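Local structure of hemolysin activator protein CdiB (Acinetobacter baumannii ACICU, 6WIL) at residues Lys45-Glu50 / Lys84-Asn89; Gly140-Ile145 / Leu161-Gly166; Asp188-Pro193 / Asp206-Leu211; Arg464-Glu469 / Ile546-Val551; Arg514-Ser519 / Leu540-Ser545. The protein probably exports its partner CdiA-type toxin across the outer membrane in contact-dependent growth inhibition, as a two-partner secretion (TpsB) transporter of the Omp85 superfamily. One frame throughout, in Å; residues are numbered along the deposited sequence.

Three of the contacts belong to the soluble POTRA part and two to the transmembrane barrel. Interaction 1 holds the linker that follows helix 8-27 against the first POTRA domain by a side-chain amide and an imidazole. Interactions 2 and 3, with centres about 11 Å apart, share one sheet of the second POTRA domain: the former mixes an apolar cluster with loop-to-strand bonds, the latter is a regular ladder. Interactions 4 and 5, about 9 Å apart between centres, meet at Phe466 and Leu516; one relies on a salt bridge and apolar wedges, the other on a bulged hairpin. All five are partly buried; in interactions 4 and 5 buried residues outnumber exposed ones, in interaction 1 they balance.

Interaction 1: Lys45-Glu50 / Lys84-Asn89; sequences KHLVVE and KKHPQN
Gln88 lays its side-chain amide against the backbone of Leu47 and Val48 and bonds to it through both ends. Its OE1 takes two N-H groups: Leu47 N at 2.7 Å, lying in the plane of the amide carbonyl, and Val48 N at 3.2 Å, which comes from above that plane along a nearly straight N-H...O line (171°). On the other side of the amide, NE2 gives a weak bond of 3.0 Å to Val48 O. Two bonds to OE1 and a weaker one from NE2 hold the rotation of the amide.

His86 makes the second half of the contact. Leu47 CD1 sits over one face of its ring, 3.9 Å from the centroid in a CH-pi contact, while Pro87 CD covers the opposite face. At the ring edge CE1 comes within 3.1 Å of Lys45 O. The imidazole is held at both nitrogens: NE2 bonds to Phe44 O, and ND1 accepts Gln88 N at 3.1 Å, a pattern consistent with a neutral ring. CB points toward the linker and CG, anti to the backbone N (chi1 -171°), continues from it, and the type I turn from His86 to Asn89 brings Gln88 round beside the ring.

Beyond this shell, Tyr106 of helix 97-113 meets His86 edge-to-face, and Leu47 packs on Ile103 and Tyr106. The linker is thereby seated on the turn that follows helix 77-85 and against helix 97-113 of the first POTRA domain.

Interaction 2: Gly140-Ile145 / Leu161-Gly166; sequences GRLNKI and LPFKAG
Leu142 and Phe163 form the apolar centre, their side chains crossing at about a right angle. The leucine CD2 methyl approaches the ring obliquely, 3.5 Å from Phe163 CD1, and the same methyl lies 3.5 Å from Lys164 O. Ile145, three residues further along the strand and likewise pointing toward the loop, brings CD1 to 4.1 Å from Phe163 CE1 and more loosely to Leu161 CD1. The backbone at Asn143 (psi -55°) breaks the usual alternation and so puts both side chains on the loop side. The CB of Leu161 lies above one face of the Phe163 ring, toward the rim.

Outward from this cluster, Ala165 rests its CB on Asn143 O at 3.7 Å. The polar edge follows. Gly166 N donates to Leu142 O over a short 2.7 Å, approaching 29° out of the carbonyl plane, and Arg141 NE makes a weak bond of 3.3 Å to Gly166 O, which lies in the guanidinium plane at its edge. Gly166 has a positive phi (92°), a backbone shape that calls for glycine. Past it the loop stays with the strand, through backbone bonds of Leu142 with Asp167 and of Gly140 with Val169.

Phe163 also packs on Leu174 of helix 171-181 and on Leu207. A loop between two helices, folded over strand 132-149, the first strand of this domain, fits the beta-alpha-alpha-beta-beta order of a POTRA domain, here the second one.

Interaction 3: Asp188-Pro193 / Asp206-Leu211; sequences DMQITP and DLILKL
Asp206 pairs with Thr192 in a hydrogen-bonded pair, its N reaching Thr192 O at 2.7 Å; Thr192 OG1 adds a weak bond to Asp206 O. Leu207 turns to the other face, where its CD1 is wedged between Ile191 CD1 (3.7 Å) and the CG of Met189 (3.6 Å), a selenomethionine. Ile208 restores the ladder with Gln190, Ile208 N to Gln190 O at 2.8 Å and Gln190 N to Ile208 O at 2.9 Å, and its CG1 meets Thr192 OG1. This is the closing antiparallel hairpin of the second POTRA domain, in which strand 204-213 also pairs in parallel with strand 132-149 on its other edge. Leu209 and Met189 lie side by side, pointing the same way, with Leu209 CD2 3.7 Å from Met189 CE; Met189 continues onto Leu174 and Leu178 of helix 171-181. Lys210 shares two backbone bonds with Asp188. Its side chain bends back at chi3 and chi4, and NZ bonds to Gln148 OE1 and weakly to a water that sits 2.9 Å from Ile208 O and 3.1 Å from Gln190 OE1.

Interaction 4: Arg464-Glu469 / Ile546-Val551; sequences RGFDGE and IKKDWV
The backbones come nearest at Asp467 and Val551, whose CA atoms are 6.2 Å apart, and side chains bridge the gap. Val551 fits against the loop with both methyls: CG2 touches Gly465 O at 3.5 Å and CG1 lies 3.9 Å from Asp467 CB. Gly465 itself has a positive phi (92°), which suits glycine.

Phe466 starts away from the other segment, yet its ring swings back so that CE1 comes 3.5 Å from Ile546 CG2, the two side chains crossing at about a right angle.

The charged group lies further along. Lys547 NZ forms a salt bridge with Glu469, 2.8 Å from OE2 on its syn side and a weaker 3.2 Å from OE1. Asp467 closes an Asx turn, OD1 accepting Glu469 N at 2.7 Å. This sets Asp467 OD2 just 3.1 Å from Glu469 OE2, a pair of acceptors whose repulsion the lysine probably eases.

Arg464 to Phe466 form the RGF of the VRGF sequence that marks loop 6 of Omp85 proteins. Arg464 reaches inside the barrel to Glu483 and Asp500 on strands 476-487 and 493-505, Phe466 also packs on Leu516 of strand 515-526, and the 546-551 segment leads into the last barrel strand, 550-559.

Interaction 5: Arg514-Ser519 / Leu540-Ser545; sequences RYLLGS and LIAPDS
Tyr515 receives Ile541 at the edge of its ring, where CG2 lies in plane, 3.8 Å from CD2. Trp503 of the neighbouring strand 493-505 meets the same ring with the planes at about 55°, and the phenol OH bonds to Gln501 OE1. Tyr515, two residues before Leu517, is on the same face of the sheet as Leu517 and Ile541. Beside Tyr515, its own carbonyl O touches Pro543 CD at 3.5 Å.

Leu517 O is gripped twice, by Leu540 N at 2.6 Å and by Ile541 N at 3.1 Å, both in its carbonyl plane, while Leu517 N donates to Ile541 O. Two consecutive residues facing one define a classic beta bulge, here near the end of the antiparallel hairpin of strands 515-526 and 530-541 in the 16-stranded barrel.

The bulge lets one leucine meet two neighbours: Leu517 CD2 packs 3.7 Å from Leu540 CB, and Leu517 CB stands 3.9 Å from Ile541 CB. Leu540 CD1 reaches on to Ser519 CB, whose hydroxyl bonds to Ala498 O. On the other face, Leu516 CD2 lies 3.7 Å from Ala542 CB, and Ala542 also touches Phe466.

Interaction 1: Lys45-Glu50 / Lys84-Asn89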
# COMPACT_ATOMS: atom_id res chain seq x y z
N LYS A 45 -13.94 26.43 20.30
CA LYS A 45 -14.89 27.37 19.70
C LYS A 45 -14.70 28.77 20.26
O LYS A 45 -14.60 29.74 19.50
CB LYS A 45 -16.33 26.89 19.95
CG LYS A 45 -17.02 26.32 18.72
CD LYS A 45 -18.45 25.88 19.03
CE LYS A 45 -19.36 27.07 19.35
NZ LYS A 45 -19.58 27.95 18.17
N HIS A 46 -14.63 28.89 21.58
CA HIS A 46 -14.40 30.17 22.25
C HIS A 46 -13.21 30.02 23.19
O HIS A 46 -13.25 29.21 24.12
CB HIS A 46 -15.64 30.63 23.01
CG HIS A 46 -16.93 30.20 22.39
ND1 HIS A 46 -17.66 29.13 22.86
CD2 HIS A 46 -17.62 30.70 21.33
CE1 HIS A 46 -18.75 28.99 22.12
NE2 HIS A 46 -18.75 29.93 21.19
N LEU A 47 -12.16 30.79 22.93
CA LEU A 47 -11.01 30.86 23.82
C LEU A 47 -11.09 32.03 24.79
O LEU A 47 -10.63 31.91 25.93
CB LEU A 47 -9.72 30.97 23.01
CG LEU A 47 -9.56 29.96 21.87
CD1 LEU A 47 -8.38 30.32 20.98
CD2 LEU A 47 -9.39 28.55 22.43
N VAL A 48 -11.67 33.15 24.37
CA VAL A 48 -11.77 34.35 25.20
C VAL A 48 -13.10 34.34 25.92
O VAL A 48 -14.16 34.15 25.31
CB VAL A 48 -11.62 35.61 24.34
CG1 VAL A 48 -11.72 36.87 25.20
CG2 VAL A 48 -10.30 35.59 23.58
N VAL A 49 -13.06 34.55 27.24
CA VAL A 49 -14.25 34.66 28.07
C VAL A 49 -14.18 35.98 28.84
O VAL A 49 -13.15 36.66 28.86
CB VAL A 49 -14.41 33.47 29.04
CG1 VAL A 49 -14.62 32.17 28.26
CG2 VAL A 49 -13.18 33.35 29.93
N GLU A 50 -15.30 36.34 29.47
CA GLU A 50 -15.38 37.57 30.26
C GLU A 50 -14.85 37.30 31.66
O GLU A 50 -15.33 36.39 32.35
CB GLU A 50 -16.82 38.07 30.31
N LYS A 84 -3.96 33.85 15.52
CA LYS A 84 -4.51 35.01 14.84
C LYS A 84 -5.60 34.64 13.84
O LYS A 84 -6.42 35.50 13.49
CB LYS A 84 -3.39 35.76 14.12
CG LYS A 84 -2.41 36.43 15.07
CD LYS A 84 -1.34 37.22 14.32
CE LYS A 84 -0.46 38.00 15.28
NZ LYS A 84 0.63 38.72 14.57
N LYS A 85 -5.65 33.39 13.39
CA LYS A 85 -6.67 32.95 12.45
C LYS A 85 -7.98 32.60 13.13
O LYS A 85 -9.02 32.55 12.46
CB LYS A 85 -6.14 31.76 11.64
CG LYS A 85 -7.06 31.23 10.53
CD LYS A 85 -7.18 32.21 9.37
CE LYS A 85 -7.79 31.53 8.16
NZ LYS A 85 -6.99 30.34 7.74
N HIS A 86 -7.96 32.36 14.44
CA HIS A 86 -9.15 31.91 15.14
C HIS A 86 -10.27 32.93 14.98
O HIS A 86 -10.04 34.14 15.16
CB HIS A 86 -8.84 31.69 16.62
CG HIS A 86 -9.95 31.02 17.38
ND1 HIS A 86 -11.06 31.70 17.82
CD2 HIS A 86 -10.11 29.73 17.77
CE1 HIS A 86 -11.86 30.86 18.45
NE2 HIS A 86 -11.31 29.66 18.43
N PRO A 87 -11.49 32.51 14.64
CA PRO A 87 -12.56 33.47 14.31
C PRO A 87 -13.01 34.34 15.48
O PRO A 87 -13.87 35.20 15.29
CB PRO A 87 -13.70 32.57 13.82
CG PRO A 87 -13.46 31.26 14.49
CD PRO A 87 -11.96 31.11 14.56
N GLN A 88 -12.47 34.16 16.68
CA GLN A 88 -12.82 35.03 17.79
C GLN A 88 -11.97 36.29 17.84
O GLN A 88 -12.21 37.15 18.69
CB GLN A 88 -12.72 34.28 19.12
CG GLN A 88 -13.77 34.70 20.14
CD GLN A 88 -13.73 33.83 21.37
OE1 GLN A 88 -12.94 32.90 21.46
NE2 GLN A 88 -14.59 34.14 22.34
N ASN A 89 -10.98 36.41 16.95
CA ASN A 89 -10.19 37.64 16.80
C ASN A 89 -9.54 38.06 18.11
O ASN A 89 -9.81 39.15 18.64
CB ASN A 89 -11.04 38.77 16.21
CG ASN A 89 -11.69 38.38 14.90
OD1 ASN A 89 -11.19 37.52 14.17
ND2 ASN A 89 -12.82 39.00 14.59

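Interaction 2: Gly140-Ile145 / Leu161-Gly166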
# COMPACT_ATOMS: atom_id res chain seq x y z
N GLY A 140 11.54 20.68 22.23
CA GLY A 140 12.01 19.39 22.69
C GLY A 140 12.77 18.64 21.62
O GLY A 140 12.26 18.42 20.52
N ARG A 141 14.01 18.25 21.92
CA ARG A 141 14.91 17.68 20.94
C ARG A 141 15.29 16.26 21.34
O ARG A 141 15.00 15.78 22.45
CB ARG A 141 16.17 18.53 20.78
CG ARG A 141 15.89 19.99 20.47
CD ARG A 141 17.18 20.75 20.25
NE ARG A 141 17.34 21.14 18.86
CZ ARG A 141 17.05 22.35 18.39
NH1 ARG A 141 16.61 23.29 19.21
NH2 ARG A 141 17.23 22.63 17.10
N LEU A 142 15.96 15.58 20.41
CA LEU A 142 16.42 14.21 20.61
C LEU A 142 17.86 14.23 21.10
O LEU A 142 18.71 14.87 20.49
CB LEU A 142 16.31 13.42 19.31
CG LEU A 142 16.69 11.94 19.34
CD1 LEU A 142 15.72 11.17 20.22
CD2 LEU A 142 16.72 11.37 17.94
N ASN A 143 18.12 13.54 22.20
CA ASN A 143 19.47 13.48 22.75
C ASN A 143 20.24 12.25 22.30
O ASN A 143 21.34 12.38 21.75
CB ASN A 143 19.38 13.53 24.28
CG ASN A 143 20.72 13.34 24.95
OD1 ASN A 143 20.84 12.60 25.91
ND2 ASN A 143 21.75 14.05 24.46
N LYS A 144 19.69 11.05 22.51
CA LYS A 144 20.34 9.81 22.09
C LYS A 144 19.30 8.83 21.57
O LYS A 144 18.19 8.76 22.09
CB LYS A 144 21.12 9.14 23.24
CG LYS A 144 21.92 10.07 24.15
CD LYS A 144 22.62 9.28 25.25
CE LYS A 144 21.64 8.57 26.18
NZ LYS A 144 22.34 7.77 27.24
N ILE A 145 19.69 8.06 20.57
CA ILE A 145 18.96 6.85 20.20
C ILE A 145 19.62 5.69 20.92
O ILE A 145 20.82 5.45 20.75
CB ILE A 145 18.95 6.64 18.68
CG1 ILE A 145 18.14 7.76 18.01
CG2 ILE A 145 18.37 5.27 18.32
CD1 ILE A 145 18.78 8.31 16.76
N LEU A 161 15.94 5.78 9.67
CA LEU A 161 15.34 6.87 10.45
C LEU A 161 15.61 8.19 9.76
O LEU A 161 16.79 8.54 9.56
CB LEU A 161 15.90 6.89 11.86
CG LEU A 161 15.84 5.60 12.66
CD1 LEU A 161 16.43 5.82 14.04
CD2 LEU A 161 14.41 5.11 12.76
N PRO A 162 14.59 8.96 9.40
CA PRO A 162 14.84 10.25 8.73
C PRO A 162 15.26 11.35 9.69
O PRO A 162 15.23 12.53 9.33
CB PRO A 162 13.49 10.56 8.08
CG PRO A 162 12.49 9.88 8.96
CD PRO A 162 13.15 8.62 9.44
N PHE A 163 15.66 10.99 10.90
CA PHE A 163 16.09 11.94 11.92
C PHE A 163 17.41 11.47 12.51
O PHE A 163 17.85 10.33 12.30
CB PHE A 163 15.04 12.11 13.02
CG PHE A 163 14.66 10.82 13.70
CD1 PHE A 163 15.37 10.38 14.81
CD2 PHE A 163 13.60 10.06 13.25
CE1 PHE A 163 15.02 9.20 15.45
CE2 PHE A 163 13.25 8.88 13.88
CZ PHE A 163 13.96 8.45 14.98
N LYS A 164 18.05 12.36 13.27
CA LYS A 164 19.32 12.06 13.92
C LYS A 164 19.34 12.69 15.30
O LYS A 164 18.43 13.42 15.69
CB LYS A 164 20.51 12.57 13.09
CG LYS A 164 20.64 14.08 13.09
CD LYS A 164 21.67 14.54 12.08
CE LYS A 164 21.35 13.98 10.70
NZ LYS A 164 22.13 14.65 9.62
N ALA A 165 20.40 12.38 16.04
CA ALA A 165 20.57 12.96 17.37
C ALA A 165 20.71 14.48 17.26
O ALA A 165 21.41 15.00 16.39
CB ALA A 165 21.80 12.35 18.05
N GLY A 166 20.03 15.19 18.16
CA GLY A 166 20.02 16.64 18.14
C GLY A 166 18.89 17.27 17.36
O GLY A 166 18.71 18.49 17.43

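Interaction 3: Asp188-Pro193 / Asp206-Leu211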
# COMPACT_ATOMS: atom_id res chain seq x y z
N ASP A 188 10.08 -2.21 19.58
CA ASP A 188 9.44 -1.54 20.71
C ASP A 188 10.08 -0.16 20.84
O ASP A 188 11.31 -0.05 20.96
CB ASP A 188 9.60 -2.35 22.00
CG ASP A 188 8.69 -1.86 23.13
OD1 ASP A 188 8.88 -0.71 23.60
OD2 ASP A 188 7.79 -2.62 23.53
N MSE A 189 9.26 0.88 20.80
CA MSE A 189 9.76 2.25 20.82
C MSE A 189 9.17 3.00 22.01
O MSE A 189 7.95 3.01 22.22
CB MSE A 189 9.43 2.95 19.50
CG MSE A 189 10.16 4.28 19.27
SE MSE A 189 9.71 5.20 17.57
CE MSE A 189 10.96 4.30 16.36
N GLN A 190 10.04 3.62 22.81
CA GLN A 190 9.63 4.42 23.95
C GLN A 190 10.39 5.74 23.95
O GLN A 190 11.55 5.82 23.53
CB GLN A 190 9.88 3.69 25.27
CG GLN A 190 8.82 2.66 25.62
CD GLN A 190 9.26 1.71 26.71
OE1 GLN A 190 10.45 1.54 26.96
NE2 GLN A 190 8.30 1.07 27.36
N ILE A 191 9.71 6.79 24.42
CA ILE A 191 10.30 8.11 24.61
C ILE A 191 10.45 8.35 26.10
O ILE A 191 9.50 8.15 26.87
CB ILE A 191 9.44 9.21 23.96
CG1 ILE A 191 9.62 9.22 22.44
CG2 ILE A 191 9.77 10.57 24.57
CD1 ILE A 191 10.90 9.89 21.98
N THR A 192 11.65 8.76 26.52
CA THR A 192 11.95 9.06 27.91
C THR A 192 12.74 10.36 27.97
O THR A 192 13.45 10.71 27.02
CB THR A 192 12.76 7.95 28.59
OG1 THR A 192 14.01 7.77 27.90
CG2 THR A 192 11.99 6.63 28.59
N PRO A 193 12.63 11.10 29.07
CA PRO A 193 13.46 12.30 29.24
C PRO A 193 14.93 11.94 29.37
O PRO A 193 15.28 10.92 29.96
CB PRO A 193 12.92 12.93 30.53
CG PRO A 193 11.55 12.34 30.72
CD PRO A 193 11.63 10.95 30.15
N ASP A 206 15.26 10.79 25.07
CA ASP A 206 15.99 9.60 24.64
C ASP A 206 15.01 8.64 24.00
O ASP A 206 13.93 8.39 24.55
CB ASP A 206 16.72 8.94 25.80
CG ASP A 206 18.04 9.61 26.11
OD1 ASP A 206 18.59 10.27 25.20
OD2 ASP A 206 18.53 9.48 27.25
N LEU A 207 15.38 8.13 22.83
CA LEU A 207 14.57 7.19 22.06
C LEU A 207 15.05 5.78 22.41
O LEU A 207 16.09 5.33 21.92
CB LEU A 207 14.68 7.47 20.57
CG LEU A 207 13.72 6.68 19.69
CD1 LEU A 207 12.29 7.02 20.07
CD2 LEU A 207 13.97 6.95 18.22
N ILE A 208 14.27 5.08 23.23
CA ILE A 208 14.61 3.74 23.68
C ILE A 208 14.02 2.73 22.71
O ILE A 208 12.79 2.62 22.59
CB ILE A 208 14.11 3.49 25.11
CG1 ILE A 208 14.51 4.65 26.02
CG2 ILE A 208 14.65 2.18 25.65
CD1 ILE A 208 15.99 4.96 26.00
N LEU A 209 14.88 1.97 22.03
CA LEU A 209 14.47 0.98 21.05
C LEU A 209 14.84 -0.42 21.52
O LEU A 209 15.99 -0.67 21.88
CB LEU A 209 15.12 1.26 19.69
CG LEU A 209 14.59 2.45 18.89
CD1 LEU A 209 15.46 2.70 17.67
CD2 LEU A 209 13.16 2.19 18.48
N LYS A 210 13.86 -1.32 21.53
CA LYS A 210 14.08 -2.74 21.77
C LYS A 210 13.77 -3.49 20.48
O LYS A 210 12.61 -3.51 20.03
CB LYS A 210 13.23 -3.25 22.93
CG LYS A 210 13.85 -3.05 24.30
CD LYS A 210 13.09 -3.81 25.38
CE LYS A 210 11.95 -2.99 25.94
NZ LYS A 210 12.45 -1.88 26.80
N LEU A 211 14.78 -4.12 19.89
CA LEU A 211 14.67 -4.76 18.59
C LEU A 211 14.90 -6.26 18.71
O LEU A 211 15.73 -6.72 19.50
CB LEU A 211 15.67 -4.16 17.59
CG LEU A 211 15.66 -2.65 17.38
CD1 LEU A 211 16.77 -2.23 16.43
CD2 LEU A 211 14.30 -2.16 16.87
O HOH W 1 11.78 0.46 24.32

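Interaction 4: Arg464-Glu469 / Ile546-Val551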
# COMPACT_ATOMS: atom_id res chain seq x y z
N ARG A 464 -14.73 -13.30 -10.00
CA ARG A 464 -14.77 -14.68 -9.53
C ARG A 464 -16.08 -15.37 -9.92
O ARG A 464 -17.09 -14.73 -10.20
CB ARG A 464 -14.57 -14.74 -8.02
CG ARG A 464 -13.11 -14.67 -7.59
CD ARG A 464 -12.99 -14.47 -6.10
NE ARG A 464 -13.48 -13.15 -5.71
CZ ARG A 464 -13.54 -12.71 -4.46
NH1 ARG A 464 -14.00 -11.49 -4.20
NH2 ARG A 464 -13.14 -13.49 -3.45
N GLY A 465 -16.04 -16.70 -9.94
CA GLY A 465 -17.15 -17.49 -10.43
C GLY A 465 -17.06 -17.84 -11.90
O GLY A 465 -17.93 -18.56 -12.41
N PHE A 466 -16.04 -17.36 -12.60
CA PHE A 466 -15.83 -17.65 -14.02
C PHE A 466 -14.48 -18.34 -14.19
O PHE A 466 -13.51 -18.01 -13.51
CB PHE A 466 -15.89 -16.37 -14.86
CG PHE A 466 -17.29 -15.83 -15.03
CD1 PHE A 466 -18.11 -16.32 -16.03
CD2 PHE A 466 -17.77 -14.83 -14.20
CE1 PHE A 466 -19.40 -15.82 -16.19
CE2 PHE A 466 -19.04 -14.34 -14.35
CZ PHE A 466 -19.86 -14.83 -15.35
N ASP A 467 -14.44 -19.31 -15.13
CA ASP A 467 -13.26 -20.15 -15.28
C ASP A 467 -12.11 -19.39 -15.93
O ASP A 467 -10.93 -19.70 -15.69
CB ASP A 467 -13.59 -21.39 -16.10
CG ASP A 467 -14.37 -21.07 -17.36
OD1 ASP A 467 -13.95 -20.16 -18.13
OD2 ASP A 467 -15.41 -21.73 -17.59
N GLY A 468 -12.43 -18.39 -16.75
CA GLY A 468 -11.41 -17.65 -17.47
C GLY A 468 -10.97 -18.22 -18.80
O GLY A 468 -9.96 -17.74 -19.35
N GLU A 469 -11.67 -19.23 -19.33
CA GLU A 469 -11.33 -19.68 -20.68
C GLU A 469 -11.68 -18.63 -21.71
O GLU A 469 -11.01 -18.51 -22.75
CB GLU A 469 -12.04 -20.99 -21.01
CG GLU A 469 -13.53 -20.86 -21.23
CD GLU A 469 -14.17 -22.20 -21.45
OE1 GLU A 469 -14.01 -22.74 -22.56
OE2 GLU A 469 -14.79 -22.72 -20.49
N ILE A 546 -20.46 -16.74 -23.06
CA ILE A 546 -19.81 -17.18 -21.83
C ILE A 546 -20.67 -18.26 -21.19
O ILE A 546 -21.90 -18.15 -21.15
CB ILE A 546 -19.59 -16.01 -20.85
CG1 ILE A 546 -18.73 -14.91 -21.50
CG2 ILE A 546 -18.94 -16.50 -19.57
CD1 ILE A 546 -17.23 -15.17 -21.41
N LYS A 547 -20.01 -19.30 -20.67
CA LYS A 547 -20.70 -20.53 -20.31
C LYS A 547 -21.65 -20.35 -19.12
O LYS A 547 -22.76 -20.89 -19.12
CB LYS A 547 -19.67 -21.62 -20.01
CG LYS A 547 -18.93 -22.15 -21.21
CD LYS A 547 -18.06 -23.32 -20.79
CE LYS A 547 -17.58 -24.14 -21.98
NZ LYS A 547 -16.28 -24.78 -21.59
N LYS A 548 -21.23 -19.58 -18.11
CA LYS A 548 -21.91 -19.53 -16.81
C LYS A 548 -21.95 -20.91 -16.16
O LYS A 548 -22.96 -21.32 -15.57
CB LYS A 548 -23.32 -18.93 -16.91
CG LYS A 548 -23.34 -17.42 -17.01
CD LYS A 548 -24.76 -16.86 -16.94
CE LYS A 548 -25.60 -17.38 -18.09
NZ LYS A 548 -24.88 -17.23 -19.38
N ASP A 549 -20.84 -21.64 -16.26
CA ASP A 549 -20.74 -22.98 -15.71
C ASP A 549 -20.35 -22.91 -14.23
O ASP A 549 -20.11 -21.84 -13.67
CB ASP A 549 -19.74 -23.80 -16.52
CG ASP A 549 -20.11 -25.27 -16.60
OD1 ASP A 549 -21.29 -25.57 -16.88
OD2 ASP A 549 -19.22 -26.12 -16.41
N TRP A 550 -20.30 -24.07 -13.58
CA TRP A 550 -19.84 -24.15 -12.20
C TRP A 550 -18.33 -24.29 -12.16
O TRP A 550 -17.74 -25.04 -12.94
CB TRP A 550 -20.49 -25.34 -11.48
CG TRP A 550 -21.92 -25.11 -11.12
CD1 TRP A 550 -23.01 -25.32 -11.91
CD2 TRP A 550 -22.43 -24.63 -9.86
NE1 TRP A 550 -24.16 -25.00 -11.23
CE2 TRP A 550 -23.83 -24.57 -9.97
CE3 TRP A 550 -21.82 -24.24 -8.66
CZ2 TRP A 550 -24.64 -24.14 -8.92
CZ3 TRP A 550 -22.63 -23.82 -7.62
CH2 TRP A 550 -24.02 -23.77 -7.76
N VAL A 551 -17.70 -23.57 -11.24
CA VAL A 551 -16.25 -23.58 -11.10
C VAL A 551 -15.89 -23.92 -9.66
O VAL A 551 -16.64 -23.64 -8.72
CB VAL A 551 -15.61 -22.24 -11.52
CG1 VAL A 551 -15.84 -21.98 -13.00
CG2 VAL A 551 -16.16 -21.10 -10.68

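Interaction 5: Arg514-Ser519 / Leu540-Ser545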
# COMPACT_ATOMS: atom_id res chain seq x y z
N ARG A 514 -20.60 -6.63 -22.34
CA ARG A 514 -19.81 -5.69 -21.56
C ARG A 514 -19.92 -5.90 -20.05
O ARG A 514 -19.39 -5.09 -19.28
CB ARG A 514 -20.24 -4.26 -21.90
CG ARG A 514 -20.52 -4.02 -23.38
CD ARG A 514 -20.91 -2.57 -23.64
NE ARG A 514 -22.11 -2.19 -22.89
CZ ARG A 514 -22.71 -1.01 -22.99
NH1 ARG A 514 -23.79 -0.75 -22.27
NH2 ARG A 514 -22.24 -0.09 -23.82
N TYR A 515 -20.59 -6.97 -19.60
CA TYR A 515 -20.89 -7.11 -18.19
C TYR A 515 -20.76 -8.56 -17.75
O TYR A 515 -21.18 -9.48 -18.46
CB TYR A 515 -22.30 -6.60 -17.87
CG TYR A 515 -22.63 -6.62 -16.40
CD1 TYR A 515 -22.16 -5.63 -15.56
CD2 TYR A 515 -23.40 -7.64 -15.85
CE1 TYR A 515 -22.46 -5.63 -14.21
CE2 TYR A 515 -23.70 -7.66 -14.50
CZ TYR A 515 -23.23 -6.65 -13.68
OH TYR A 515 -23.51 -6.65 -12.34
N LEU A 516 -20.20 -8.75 -16.55
CA LEU A 516 -20.09 -10.06 -15.92
C LEU A 516 -20.52 -9.95 -14.47
O LEU A 516 -20.22 -8.95 -13.80
CB LEU A 516 -18.66 -10.61 -16.00
CG LEU A 516 -18.19 -11.17 -17.34
CD1 LEU A 516 -16.74 -11.61 -17.27
CD2 LEU A 516 -19.08 -12.31 -17.80
N LEU A 517 -21.22 -10.97 -13.99
CA LEU A 517 -21.62 -11.06 -12.59
C LEU A 517 -21.42 -12.50 -12.14
O LEU A 517 -22.07 -13.41 -12.65
CB LEU A 517 -23.08 -10.64 -12.39
CG LEU A 517 -23.64 -10.85 -10.98
CD1 LEU A 517 -23.11 -9.80 -10.02
CD2 LEU A 517 -25.16 -10.86 -10.98
N GLY A 518 -20.50 -12.69 -11.19
CA GLY A 518 -20.25 -14.01 -10.64
C GLY A 518 -20.39 -14.03 -9.14
O GLY A 518 -20.38 -12.97 -8.49
N SER A 519 -20.55 -15.22 -8.56
CA SER A 519 -20.67 -15.35 -7.12
C SER A 519 -19.85 -16.55 -6.66
O SER A 519 -19.70 -17.53 -7.39
CB SER A 519 -22.13 -15.50 -6.68
OG SER A 519 -22.25 -15.35 -5.27
N LEU A 540 -23.31 -15.73 -12.79
CA LEU A 540 -24.72 -15.38 -12.67
C LEU A 540 -25.25 -14.69 -13.92
O LEU A 540 -26.25 -15.14 -14.50
CB LEU A 540 -24.93 -14.49 -11.44
CG LEU A 540 -24.58 -15.16 -10.11
CD1 LEU A 540 -24.88 -14.23 -8.95
CD2 LEU A 540 -25.33 -16.47 -9.96
N ILE A 541 -24.61 -13.61 -14.35
CA ILE A 541 -25.00 -12.89 -15.56
C ILE A 541 -23.80 -12.82 -16.48
O ILE A 541 -22.71 -12.39 -16.07
CB ILE A 541 -25.53 -11.48 -15.24
CG1 ILE A 541 -26.90 -11.57 -14.57
CG2 ILE A 541 -25.61 -10.64 -16.52
CD1 ILE A 541 -27.90 -12.41 -15.34
N ALA A 542 -23.99 -13.23 -17.73
CA ALA A 542 -22.92 -13.22 -18.72
C ALA A 542 -23.54 -13.19 -20.10
O ALA A 542 -24.68 -13.63 -20.27
CB ALA A 542 -22.00 -14.44 -18.56
N PRO A 543 -22.82 -12.69 -21.10
CA PRO A 543 -23.30 -12.82 -22.48
C PRO A 543 -23.42 -14.29 -22.87
O PRO A 543 -22.89 -15.18 -22.21
CB PRO A 543 -22.21 -12.12 -23.31
CG PRO A 543 -21.54 -11.21 -22.34
CD PRO A 543 -21.59 -11.90 -21.02
N ASP A 544 -24.13 -14.52 -23.97
CA ASP A 544 -24.38 -15.89 -24.42
C ASP A 544 -23.09 -16.64 -24.72
O ASP A 544 -23.03 -17.86 -24.55
CB ASP A 544 -25.30 -15.88 -25.64
CG ASP A 544 -26.75 -15.61 -25.28
OD1 ASP A 544 -27.37 -16.48 -24.63
OD2 ASP A 544 -27.26 -14.53 -25.64
N SER A 545 -22.05 -15.93 -25.15
CA SER A 545 -20.78 -16.57 -25.49
C SER A 545 -19.99 -17.03 -24.27
O SER A 545 -18.95 -17.67 -24.45
CB SER A 545 -19.92 -15.62 -26.33
OG SER A 545 -19.58 -14.45 -25.60